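Putative acetamidase/formamidase (Yersinia enterocolitica subsp. palearctica serotype O:3, PDB 5UBU) probably hydrolyses carbon-nitrogen bonds of linear, non-peptide amides, as expected of an acetamidase/formamidase, and binds two neighbouring sodium ions in this crystal. Local coordinates at residues P165-S176 against G214-Q225. Sequence-based numbering, arbitrary orientation.
With NA (sodium ion), chain G; NA (sodium ion), chain H.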
ATOM      1  N   PRO B 165     -22.444  22.220 -11.215  1.00 50.24           N
ATOM      2  CA  PRO B 165     -22.103  22.735 -12.538  1.00 51.19           C
ATOM      3  C   PRO B 165     -21.709  21.598 -13.479  1.00 50.11           C
ATOM      4  O   PRO B 165     -21.210  20.563 -13.040  1.00 50.34           O
ATOM      5  CB  PRO B 165     -20.894  23.644 -12.277  1.00 53.02           C
ATOM      6  CG  PRO B 165     -20.933  23.948 -10.825  1.00 53.51           C
ATOM      7  CD  PRO B 165     -21.543  22.743 -10.174  1.00 50.99           C
ATOM      8  N   TYR B 166     -21.939  21.806 -14.765  1.00 51.53           N
ATOM      9  CA  TYR B 166     -21.597  20.832 -15.791  1.00 49.76           C
ATOM     10  C   TYR B 166     -20.121  21.005 -16.154  1.00 50.58           C
ATOM     11  O   TYR B 166     -19.749  21.952 -16.838  1.00 52.38           O
ATOM     12  CB  TYR B 166     -22.516  21.027 -17.010  1.00 50.67           C
ATOM     13  CG  TYR B 166     -22.227  20.141 -18.197  1.00 50.12           C
ATOM     14  CD1 TYR B 166     -22.556  18.783 -18.177  1.00 48.01           C
ATOM     15  CD2 TYR B 166     -21.679  20.669 -19.370  1.00 51.19           C
ATOM     16  CE1 TYR B 166     -22.299  17.968 -19.276  1.00 47.99           C
ATOM     17  CE2 TYR B 166     -21.425  19.864 -20.466  1.00 51.10           C
ATOM     18  CZ  TYR B 166     -21.733  18.518 -20.413  1.00 49.73           C
ATOM     19  OH  TYR B 166     -21.475  17.718 -21.495  1.00 51.89           O
ATOM     20  N   LYS B 167     -19.283  20.106 -15.631  1.00 49.84           N
ATOM     21  CA  LYS B 167     -17.840  20.099 -15.893  1.00 52.23           C
ATOM     22  C   LYS B 167     -17.514  18.740 -16.498  1.00 47.98           C
ATOM     23  O   LYS B 167     -17.002  17.857 -15.816  1.00 48.93           O
ATOM     24  CB  LYS B 167     -17.059  20.296 -14.592  1.00 56.23           C
ATOM     25  CG  LYS B 167     -17.275  21.639 -13.903  1.00 61.60           C
ATOM     26  CD  LYS B 167     -16.631  22.815 -14.637  1.00 68.60           C
ATOM     27  CE  LYS B 167     -15.112  22.764 -14.524  1.00 74.54           C
ATOM     28  NZ  LYS B 167     -14.661  22.800 -13.090  1.00 77.36           N
ATOM     29  N   PRO B 168     -17.813  18.560 -17.786  1.00 56.88           N
ATOM     30  CA  PRO B 168     -17.571  17.265 -18.393  1.00 54.86           C
ATOM     31  C   PRO B 168     -16.100  16.946 -18.655  1.00 51.96           C
ATOM     32  O   PRO B 168     -15.270  17.853 -18.762  1.00 51.62           O
ATOM     33  CB  PRO B 168     -18.321  17.370 -19.718  1.00 55.56           C
ATOM     34  CG  PRO B 168     -18.167  18.805 -20.082  1.00 56.51           C
ATOM     35  CD  PRO B 168     -18.278  19.544 -18.778  1.00 57.07           C
ATOM     36  N   HIS B 169     -15.801  15.652 -18.723  1.00 49.47           N
ATOM     37  CA  HIS B 169     -14.453  15.166 -19.009  1.00 47.90           C
ATOM     38  C   HIS B 169     -14.529  13.702 -19.396  1.00 46.49           C
ATOM     39  O   HIS B 169     -15.507  13.014 -19.091  1.00 46.09           O
ATOM     40  CB  HIS B 169     -13.520  15.328 -17.815  1.00 47.70           C
ATOM     41  CG  HIS B 169     -13.928  14.534 -16.618  1.00 47.99           C
ATOM     42  ND1 HIS B 169     -14.843  15.004 -15.699  1.00 48.66           N
ATOM     43  CD2 HIS B 169     -13.546  13.311 -16.180  1.00 47.50           C
ATOM     44  CE1 HIS B 169     -15.018  14.102 -14.754  1.00 48.25           C
ATOM     45  NE2 HIS B 169     -14.240  13.064 -15.017  1.00 47.41           N
ATOM     46  N   ILE B 170     -13.483  13.238 -20.066  1.00 45.17           N
ATOM     47  CA  ILE B 170     -13.382  11.860 -20.512  1.00 44.27           C
ATOM     48  C   ILE B 170     -12.696  11.007 -19.452  1.00 43.10           C
ATOM     49  O   ILE B 170     -11.616  11.331 -18.975  1.00 42.87           O
ATOM     50  CB  ILE B 170     -12.615  11.784 -21.851  1.00 44.23           C
ATOM     51  CG1 ILE B 170     -13.431  12.450 -22.973  1.00 44.74           C
ATOM     52  CG2 ILE B 170     -12.295  10.344 -22.229  1.00 43.98           C
ATOM     53  CD1 ILE B 170     -14.741  11.756 -23.302  1.00 45.10           C
ATOM     54  N   GLY B 171     -13.345   9.910 -19.094  1.00 42.65           N
ATOM     55  CA  GLY B 171     -12.822   8.987 -18.100  1.00 42.00           C
ATOM     56  C   GLY B 171     -11.811   8.029 -18.695  1.00 41.40           C
ATOM     57  O   GLY B 171     -10.803   7.739 -18.062  1.00 41.12           O
ATOM     58  N   THR B 172     -12.087   7.535 -19.900  1.00 41.35           N
ATOM     59  CA  THR B 172     -11.193   6.597 -20.587  1.00 41.38           C
ATOM     60  C   THR B 172     -10.680   7.138 -21.918  1.00 41.25           C
ATOM     61  O   THR B 172     -11.426   7.230 -22.881  1.00 41.70           O
ATOM     62  CB  THR B 172     -11.871   5.234 -20.878  1.00 41.96           C
ATOM     63  OG1 THR B 172     -13.006   5.427 -21.733  1.00 42.97           O
ATOM     64  CG2 THR B 172     -12.313   4.545 -19.590  1.00 41.88           C
ATOM     65  N   LEU B 173      -9.405   7.499 -21.950  1.00 40.58           N
ATOM     66  CA  LEU B 173      -8.749   8.000 -23.152  1.00 40.51           C
ATOM     67  C   LEU B 173      -7.452   7.202 -23.240  1.00 40.17           C
ATOM     68  O   LEU B 173      -6.641   7.233 -22.321  1.00 39.55           O
ATOM     69  CB  LEU B 173      -8.474   9.500 -23.055  1.00 40.36           C
ATOM     70  CG  LEU B 173      -7.873  10.145 -24.311  1.00 40.83           C
ATOM     71  CD1 LEU B 173      -8.817   9.984 -25.505  1.00 41.32           C
ATOM     72  CD2 LEU B 173      -7.545  11.615 -24.083  1.00 40.92           C
ATOM     73  N   SER B 174      -7.246   6.483 -24.337  1.00 40.41           N
ATOM     74  CA  SER B 174      -6.047   5.655 -24.438  1.00 40.28           C
ATOM     75  C   SER B 174      -5.602   5.284 -25.836  1.00 40.47           C
ATOM     76  O   SER B 174      -6.294   5.531 -26.816  1.00 40.73           O
ATOM     77  CB  SER B 174      -6.305   4.354 -23.667  1.00 40.19           C
ATOM     78  OG  SER B 174      -7.436   3.684 -24.178  1.00 40.60           O
ATOM     79  N   VAL B 175      -4.410   4.700 -25.891  1.00 40.18           N
ATOM     80  CA  VAL B 175      -3.832   4.183 -27.125  1.00 40.57           C
ATOM     81  C   VAL B 175      -3.468   2.726 -26.843  1.00 40.47           C
ATOM     82  O   VAL B 175      -3.318   2.334 -25.687  1.00 40.03           O
ATOM     83  CB  VAL B 175      -2.630   5.000 -27.624  1.00 40.80           C
ATOM     84  CG1 VAL B 175      -3.092   6.351 -28.129  1.00 40.91           C
ATOM     85  CG2 VAL B 175      -1.572   5.157 -26.545  1.00 40.44           C
ATOM     86  N   SER B 176      -3.347   1.922 -27.888  1.00 41.02           N
ATOM     87  CA  SER B 176      -3.032   0.507 -27.717  1.00 41.22           C
ATOM     88  C   SER B 176      -1.629   0.206 -27.215  1.00 41.18           C
ATOM     89  O   SER B 176      -0.693   0.916 -27.546  1.00 41.18           O
ATOM     90  CB  SER B 176      -3.193  -0.231 -29.044  1.00 42.12           C
ATOM     91  OG  SER B 176      -2.782  -1.585 -28.925  1.00 42.62           O
ATOM     92  N   GLY B 214      -1.102   4.092 -33.818  1.00 44.72           N
ATOM     93  CA  GLY B 214      -1.553   4.657 -32.552  1.00 43.85           C
ATOM     94  C   GLY B 214      -2.653   3.850 -31.887  1.00 43.41           C
ATOM     95  O   GLY B 214      -2.475   3.357 -30.761  1.00 42.72           O
ATOM     96  N   ARG B 215      -3.783   3.714 -32.585  1.00 43.81           N
ATOM     97  CA  ARG B 215      -4.950   2.984 -32.063  1.00 43.67           C
ATOM     98  C   ARG B 215      -5.554   3.713 -30.870  1.00 42.78           C
ATOM     99  O   ARG B 215      -5.464   3.259 -29.738  1.00 42.49           O
ATOM    100  CB  ARG B 215      -4.615   1.521 -31.734  1.00 44.04           C
ATOM    101  CG  ARG B 215      -4.455   0.670 -32.972  1.00 45.20           C
ATOM    102  CD  ARG B 215      -3.975  -0.730 -32.642  1.00 45.67           C
ATOM    103  NE  ARG B 215      -4.295  -1.606 -33.771  1.00 46.89           N
ATOM    104  CZ  ARG B 215      -5.405  -2.350 -33.877  1.00 47.17           C
ATOM    105  NH1 ARG B 215      -6.318  -2.400 -32.904  1.00 46.60           N
ATOM    106  NH2 ARG B 215      -5.595  -3.084 -34.962  1.00 48.20           N
ATOM    107  N   LEU B 216      -6.163   4.857 -31.156  1.00 42.74           N
ATOM    108  CA  LEU B 216      -6.785   5.695 -30.134  1.00 42.21           C
ATOM    109  C   LEU B 216      -8.176   5.194 -29.759  1.00 42.05           C
ATOM    110  O   LEU B 216      -8.999   4.920 -30.630  1.00 42.18           O
ATOM    111  CB  LEU B 216      -6.898   7.142 -30.631  1.00 42.44           C
ATOM    112  CG  LEU B 216      -7.572   8.177 -29.712  1.00 41.89           C
ATOM    113  CD1 LEU B 216      -6.823   8.329 -28.397  1.00 41.13           C
ATOM    114  CD2 LEU B 216      -7.660   9.511 -30.450  1.00 42.39           C
ATOM    115  N   PHE B 217      -8.416   5.086 -28.456  1.00 41.59           N
ATOM    116  CA  PHE B 217      -9.702   4.663 -27.913  1.00 41.75           C
ATOM    117  C   PHE B 217     -10.227   5.764 -27.002  1.00 41.59           C
ATOM    118  O   PHE B 217      -9.452   6.418 -26.293  1.00 41.14           O
ATOM    119  CB  PHE B 217      -9.564   3.381 -27.095  1.00 41.50           C
ATOM    120  CG  PHE B 217      -9.187   2.174 -27.893  1.00 41.91           C
ATOM    121  CD1 PHE B 217      -7.860   1.882 -28.148  1.00 41.91           C
ATOM    122  CD2 PHE B 217     -10.171   1.301 -28.351  1.00 42.51           C
ATOM    123  CE1 PHE B 217      -7.512   0.744 -28.865  1.00 42.56           C
ATOM    124  CE2 PHE B 217      -9.839   0.166 -29.068  1.00 43.11           C
ATOM    125  CZ  PHE B 217      -8.504  -0.126 -29.318  1.00 43.13           C
ATOM    126  N   ILE B 218     -11.537   5.963 -27.008  1.00 42.22           N
ATOM    127  CA  ILE B 218     -12.157   6.999 -26.171  1.00 42.36           C
ATOM    128  C   ILE B 218     -13.505   6.507 -25.648  1.00 42.87           C
ATOM    129  O   ILE B 218     -14.132   5.628 -26.241  1.00 43.15           O
ATOM    130  CB  ILE B 218     -12.284   8.337 -26.952  1.00 42.83           C
ATOM    131  CG1 ILE B 218     -12.727   9.477 -26.040  1.00 42.51           C
ATOM    132  CG2 ILE B 218     -13.229   8.191 -28.151  1.00 43.69           C
ATOM    133  CD1 ILE B 218     -12.735  10.828 -26.723  1.00 42.83           C
ATOM    134  N   GLY B 219     -13.932   7.043 -24.511  1.00 43.36           N
ATOM    135  CA  GLY B 219     -15.224   6.663 -23.924  1.00 44.19           C
ATOM    136  C   GLY B 219     -15.395   7.100 -22.495  1.00 44.35           C
ATOM    137  O   GLY B 219     -14.585   7.858 -21.977  1.00 43.82           O
ATOM    138  N   ASP B 220     -16.472   6.628 -21.871  1.00 45.63           N
ATOM    139  CA  ASP B 220     -16.773   6.919 -20.465  1.00 46.11           C
ATOM    140  C   ASP B 220     -16.773   8.423 -20.149  1.00 45.22           C
ATOM    141  O   ASP B 220     -15.943   8.922 -19.393  1.00 44.57           O
ATOM    142  CB  ASP B 220     -15.784   6.144 -19.572  1.00 46.76           C
ATOM    143  CG  ASP B 220     -16.077   6.279 -18.074  1.00 47.97           C
ATOM    144  OD1 ASP B 220     -17.244   6.451 -17.646  1.00 50.50           O
ATOM    145  OD2 ASP B 220     -15.100   6.168 -17.322  1.00 49.88           O
ATOM    146  N   ALA B 221     -17.711   9.141 -20.749  1.00 45.18           N
ATOM    147  CA  ALA B 221     -17.835  10.566 -20.505  1.00 45.14           C
ATOM    148  C   ALA B 221     -18.478  10.789 -19.131  1.00 45.00           C
ATOM    149  O   ALA B 221     -19.369  10.030 -18.728  1.00 44.82           O
ATOM    150  CB  ALA B 221     -18.678  11.210 -21.592  1.00 45.96           C
ATOM    151  N   HIS B 222     -17.994  11.801 -18.406  1.00 45.00           N
ATOM    152  CA  HIS B 222     -18.545  12.156 -17.094  1.00 45.43           C
ATOM    153  C   HIS B 222     -19.049  13.585 -17.127  1.00 45.58           C
ATOM    154  O   HIS B 222     -18.372  14.457 -17.647  1.00 45.22           O
ATOM    155  CB  HIS B 222     -17.516  12.084 -15.963  1.00 45.42           C
ATOM    156  CG  HIS B 222     -16.971  10.724 -15.701  1.00 45.54           C
ATOM    157  ND1 HIS B 222     -15.682  10.519 -15.274  1.00 45.25           N
ATOM    158  CD2 HIS B 222     -17.521   9.496 -15.847  1.00 46.49           C
ATOM    159  CE1 HIS B 222     -15.477   9.223 -15.116  1.00 45.57           C
ATOM    160  NE2 HIS B 222     -16.573   8.579 -15.468  1.00 47.02           N
ATOM    161  N   ALA B 223     -20.232  13.822 -16.568  1.00 46.20           N
ATOM    162  CA  ALA B 223     -20.799  15.177 -16.515  1.00 46.84           C
ATOM    163  C   ALA B 223     -20.115  15.989 -15.420  1.00 46.46           C
ATOM    164  O   ALA B 223     -20.149  17.212 -15.435  1.00 46.89           O
ATOM    165  CB  ALA B 223     -22.300  15.120 -16.272  1.00 48.04           C
ATOM    166  N   CYS B 224     -19.515  15.279 -14.468  1.00 45.68           N
ATOM    167  CA  CYS B 224     -18.789  15.871 -13.345  1.00 45.44           C
ATOM    168  C   CYS B 224     -18.126  14.731 -12.593  1.00 44.57           C
ATOM    169  O   CYS B 224     -18.479  13.580 -12.821  1.00 44.34           O
ATOM    170  CB  CYS B 224     -19.751  16.627 -12.422  1.00 46.63           C
ATOM    171  SG  CYS B 224     -21.184  15.646 -11.899  1.00 47.35           S
ATOM    172  N   GLN B 225     -17.163  15.036 -11.722  1.00 44.12           N
ATOM    173  CA  GLN B 225     -16.494  14.006 -10.914  1.00 43.23           C
ATOM    174  C   GLN B 225     -15.669  14.596  -9.786  1.00 43.05           C
ATOM    175  O   GLN B 225     -14.959  15.587  -9.976  1.00 42.85           O
ATOM    176  CB  GLN B 225     -15.565  13.118 -11.756  1.00 42.40           C
ATOM    177  CG  GLN B 225     -14.863  12.009 -10.966  1.00 41.82           C
ATOM    178  CD  GLN B 225     -13.785  11.309 -11.747  1.00 40.95           C
ATOM    179  OE1 GLN B 225     -14.004  10.850 -12.864  1.00 41.03           O
ATOM    180  NE2 GLN B 225     -12.617  11.202 -11.147  1.00 40.40           N
TER
HETATM  181 NA    NA G 401     -17.244   6.347 -15.392  1.00 22.46          NA
HETATM  182 NA    NA H 402     -14.173   5.505 -15.414  1.00 26.09          NA
HETATM  183  O   HOH W   1      -0.109   2.737 -29.590  1.00 26.30           O
HETATM  184  O   HOH W   2     -14.654   4.042 -12.943  0.50 15.81           O
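The imidazole of His169 carries the CB of His222 over one face, offset toward the rim and 3.7 Å from the ring centroid, a CH-pi contact. In the plane of the same ring, at its edge, NE2 of His169 gives a nearly straight hydrogen bond to OE1 of Gln225 (3.1 Å, 165°), although it reaches that oxygen from above the amide plane. The two imidazoles lie obliquely, planes 74° apart, with NE2 of His169 at the edge of the His222 ring and 2.9 Å from its ND1. The carbonyl O of Asp220 lies over one face of the His222 ring, again toward the rim, and CD of Pro168 covers one face of Tyr166. His169 gets there because its CG sits between backbone N and carbonyl carbon (chi1 63°), swinging the ring across to the partner strand. NE2 of Gln225 is held by the carbonyl of Asp195.

Through NE2, His222 binds one sodium ion at 2.3 Å. Asp220 spans both ions: OD1 binds the same sodium as His222, while OD2 binds the second at 2.2 Å and the first more loosely. Glu236 completes the protein ligands of the first ion, Asn193 and Asp195 those of the second.

The backbones of His169 and His222 form an antiparallel hydrogen-bonded pair. The chain turns at Gly171, whose N donates to the carbonyl of Asp220. Pairing resumes at Thr172 and Gly219, where one of the two bonds is weak; two good ones join Ser174 and Phe217. On the face away from the metals, CG2 of Ile170 meets CG1 of Ile218 at 3.9 Å, and strand 239-248 packs there.

The arrangement is an antiparallel strand pair, broken at Gly171, in which Asp220 and His222 of the second strand supply ligands to a two-sodium site bridged by Asp220.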